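Local coordinates for protein peptide synthetase, module 7 (Actinoplanes teichomyceticus, PDB 4TX3) that probably serves as a condensation-like domain of a glycopeptide-antibiotic peptide synthetase, recruiting the cytochrome P450 enzymes that cross-link the peptide, at residues L56-A59 with L60-V63; M151-F154 with F155-A159. All blocks are in the same frame, centred on the assembly; numbering follows the deposited sequence.

Contact 1: L56-A59 with L60-V63; sequences LEAA and LRDV
Glu57 and Arg61, one turn apart on helix 53-66, run side by side and join in an i to i+4 salt bridge. Glu57 OE1 accepts from Arg61 NH2 at 3.2 Å, a weak hydrogen bond bent to 143°. OE1 comes in at the guanidinium edge, in its plane, although the carboxylate itself is turned 57° from that plane. The bend of the Arg61 chain at chi3 (-69°) folds the guanidinium back over the preceding turn, where Glu57 O lies 4.0 Å above its plane. Both groups have stronger partners elsewhere: Glu57 OE2 takes the amide of Leu93, and Arg61 NH2 donates to the carbonyl of Val91. Beneath them run the helical backbone bonds, firm from Leu60 N to Leu56 O (3.0 Å) and weak from Arg61 N to Glu57 O (3.3 Å). Asp62 turns its carboxylate toward Arg165 of helix 148-166, with which OD2 forms a salt bridge. On the buried flank, Leu56 CG rests 4.3 Å from Leu60 CD1, a loose apolar contact. The chemistry is that of an amphipathic helix, in which a modest intrahelical ion pair is one part of a wider polar network tying the helix surface to the segment around Val91 and Leu93.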
# COMPACT_ATOMS: atom_id res chain seq x y z
N LEU B 56 -24.86 4.91 -0.29
CA LEU B 56 -23.89 5.28 0.71
C LEU B 56 -24.33 4.73 2.08
O LEU B 56 -23.54 4.15 2.81
CB LEU B 56 -23.73 6.80 0.74
CG LEU B 56 -22.68 7.39 1.67
CD1 LEU B 56 -21.35 6.69 1.44
CD2 LEU B 56 -22.56 8.90 1.47
N GLU B 57 -25.61 4.88 2.38
CA GLU B 57 -26.15 4.42 3.65
C GLU B 57 -26.00 2.90 3.81
O GLU B 57 -25.67 2.40 4.89
CB GLU B 57 -27.62 4.83 3.77
CG GLU B 57 -28.26 4.48 5.11
CD GLU B 57 -29.76 4.74 5.13
OE1 GLU B 57 -30.52 3.91 4.58
OE2 GLU B 57 -30.18 5.77 5.71
N ALA B 58 -26.23 2.16 2.73
CA ALA B 58 -26.10 0.71 2.78
C ALA B 58 -24.63 0.33 2.91
O ALA B 58 -24.30 -0.67 3.54
CB ALA B 58 -26.71 0.07 1.53
N ALA B 59 -23.77 1.15 2.32
CA ALA B 59 -22.35 0.88 2.29
C ALA B 59 -21.74 1.02 3.68
O ALA B 59 -21.01 0.13 4.13
CB ALA B 59 -21.67 1.79 1.30
N LEU B 60 -22.06 2.12 4.36
CA LEU B 60 -21.63 2.36 5.74
C LEU B 60 -22.01 1.18 6.63
O LEU B 60 -21.20 0.67 7.40
CB LEU B 60 -22.25 3.65 6.26
CG LEU B 60 -21.66 4.91 5.63
CD1 LEU B 60 -22.58 6.14 5.82
CD2 LEU B 60 -20.28 5.16 6.22
N ARG B 61 -23.25 0.75 6.50
CA ARG B 61 -23.75 -0.46 7.13
C ARG B 61 -22.91 -1.71 6.78
O ARG B 61 -22.65 -2.55 7.65
CB ARG B 61 -25.21 -0.66 6.72
CG ARG B 61 -26.06 -1.44 7.68
CD ARG B 61 -27.49 -1.52 7.16
NE ARG B 61 -28.17 -0.23 7.19
CZ ARG B 61 -28.83 0.31 6.16
NH1 ARG B 61 -28.89 -0.33 4.99
NH2 ARG B 61 -29.42 1.49 6.30
N ASP B 62 -22.48 -1.82 5.52
CA ASP B 62 -21.68 -2.96 5.06
C ASP B 62 -20.27 -2.96 5.63
O ASP B 62 -19.67 -4.01 5.82
CB ASP B 62 -21.59 -3.00 3.54
CG ASP B 62 -22.91 -3.35 2.88
OD1 ASP B 62 -23.78 -3.97 3.54
OD2 ASP B 62 -23.08 -2.99 1.69
N VAL B 63 -19.73 -1.77 5.89
CA VAL B 63 -18.41 -1.70 6.46
C VAL B 63 -18.45 -2.28 7.87
O VAL B 63 -17.53 -2.98 8.28
CB VAL B 63 -17.87 -0.27 6.48
CG1 VAL B 63 -16.57 -0.18 7.31
CG2 VAL B 63 -17.66 0.21 5.06

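Contact 2: M151-F154 with F155-A159; sequences MDVF and FRDLA
Phe154 and Phe155, neighbours on helix 148-166, form a T-shaped (edge-to-face) pair on a helix of the condensation-domain fold that packs against strands 40-49 and 134-142. The N-H groups of Phe155 to Leu158 are satisfied by i to i+4 bonds to the carbonyls of Met151 to Phe154. Phe155 N reaches Met151 O at 3.3 Å, the longest of the four. Arg156 N goes to Asp152 O at 2.9 Å, while Asp157 N to Val153 O and Leu158 N to Phe154 O are each 2.8 Å. Among the side chains, Asp157 is buried and heavily engaged. OD1 pairs with Arg173, and OD2 takes both a salt bridge from Arg66 and a hydrogen bond from His67, so the carboxylate probably stays ionised. Val153 lies alongside it, with CG1 3.6 Å from Asp157 OD2, and lends an apolar flank to this charged cluster. Arg156 lays one guanidinium face over Val153 CA; beyond the helix its NH2 makes a long, weak ion pair with Glu298. The sheet-facing side chains Met151, Phe154, Phe155 and Leu158 are apolar. Met151 runs beside Phe155, bringing CG to 4.1 Å from CE2, and the Phe155 ring also meets Val43, Leu45 and Val139 of the sheet. Phe154 has CG anti to the backbone N (chi1 -175°), whereas Phe155 has it anti to the carbonyl carbon (chi1 -69°); the differing torsions bring the rings together with their planes at 77°. Phe154 CD1 thereby sits 4.0 Å above the plane of the Phe155 ring, over its centre.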
# COMPACT_ATOMS: atom_id res chain seq x y z
N MET B 151 -8.53 4.13 9.91
CA MET B 151 -9.40 5.02 9.18
C MET B 151 -9.21 4.89 7.68
O MET B 151 -10.17 5.03 6.94
CB MET B 151 -9.21 6.47 9.61
CG MET B 151 -10.55 7.16 9.92
SD MET B 151 -11.24 6.58 11.49
CE MET B 151 -9.69 6.46 12.34
N ASP B 152 -7.99 4.59 7.22
CA ASP B 152 -7.79 4.32 5.78
C ASP B 152 -8.51 3.04 5.38
O ASP B 152 -9.14 2.99 4.32
CB ASP B 152 -6.31 4.19 5.41
CG ASP B 152 -5.55 5.46 5.65
OD1 ASP B 152 -5.99 6.51 5.12
OD2 ASP B 152 -4.54 5.43 6.37
N VAL B 153 -8.43 2.02 6.24
CA VAL B 153 -9.10 0.76 5.96
C VAL B 153 -10.60 1.03 5.82
O VAL B 153 -11.25 0.53 4.89
CB VAL B 153 -8.83 -0.30 7.06
CG1 VAL B 153 -9.68 -1.57 6.84
CG2 VAL B 153 -7.35 -0.66 7.09
N PHE B 154 -11.13 1.84 6.73
CA PHE B 154 -12.55 2.17 6.73
C PHE B 154 -12.98 2.70 5.35
O PHE B 154 -13.94 2.21 4.75
CB PHE B 154 -12.89 3.18 7.83
CG PHE B 154 -14.36 3.47 7.95
CD1 PHE B 154 -14.96 4.47 7.18
CD2 PHE B 154 -15.16 2.75 8.83
CE1 PHE B 154 -16.32 4.73 7.28
CE2 PHE B 154 -16.52 3.01 8.94
CZ PHE B 154 -17.10 4.00 8.17
N PHE B 155 -12.25 3.68 4.83
CA PHE B 155 -12.64 4.27 3.56
C PHE B 155 -12.30 3.38 2.36
O PHE B 155 -12.96 3.47 1.34
CB PHE B 155 -12.04 5.67 3.41
CG PHE B 155 -12.67 6.66 4.35
CD1 PHE B 155 -13.96 7.12 4.13
CD2 PHE B 155 -12.01 7.07 5.51
CE1 PHE B 155 -14.56 7.99 5.02
CE2 PHE B 155 -12.61 7.94 6.41
CZ PHE B 155 -13.88 8.39 6.17
N ARG B 156 -11.31 2.49 2.49
CA ARG B 156 -11.09 1.53 1.41
C ARG B 156 -12.28 0.59 1.38
O ARG B 156 -12.73 0.20 0.31
CB ARG B 156 -9.77 0.75 1.58
CG ARG B 156 -8.57 1.41 0.83
CD ARG B 156 -7.22 1.00 1.41
NE ARG B 156 -7.26 -0.37 1.91
CZ ARG B 156 -6.44 -0.86 2.84
NH1 ARG B 156 -5.51 -0.08 3.38
NH2 ARG B 156 -6.56 -2.12 3.24
N ASP B 157 -12.82 0.26 2.54
CA ASP B 157 -13.93 -0.69 2.58
C ASP B 157 -15.27 -0.01 2.26
O ASP B 157 -16.16 -0.64 1.69
CB ASP B 157 -13.97 -1.41 3.92
CG ASP B 157 -12.85 -2.46 4.05
OD1 ASP B 157 -12.27 -2.84 3.00
OD2 ASP B 157 -12.56 -2.90 5.19
N LEU B 158 -15.40 1.26 2.62
CA LEU B 158 -16.54 2.08 2.21
C LEU B 158 -16.68 2.18 0.67
O LEU B 158 -17.75 1.92 0.10
CB LEU B 158 -16.42 3.49 2.81
CG LEU B 158 -17.67 4.35 2.64
CD1 LEU B 158 -18.86 3.66 3.28
CD2 LEU B 158 -17.48 5.71 3.24
N ALA B 159 -15.59 2.56 0.01
CA ALA B 159 -15.53 2.65 -1.45
C ALA B 159 -15.94 1.34 -2.13
O ALA B 159 -16.72 1.36 -3.09
CB ALA B 159 -14.13 3.04 -1.88

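Contacts 1 and 2, whose centres are 11 Å apart, illustrate how two helices share one interface: side chains from each contact pack directly against those of the other. Val63 CG1 approaches Phe154 CE2 at 3.6 Å, and Leu60 CD2 meets Leu158 CD1, also at 3.6 Å. Charges flank this apolar seam and cross it both ways, Asp62 of helix 53-66 reaching Arg165 and Asp157 of helix 148-166 reaching Arg66. In condensation domains the HHxxxDG active-site motif runs into the start of the equivalent of helix 148-166; here it reads HRxxxDD, consistent with a domain that has lost condensation activity, and contact 2 begins three residues further along that helix. No other protein chain of the assembly touches either contact.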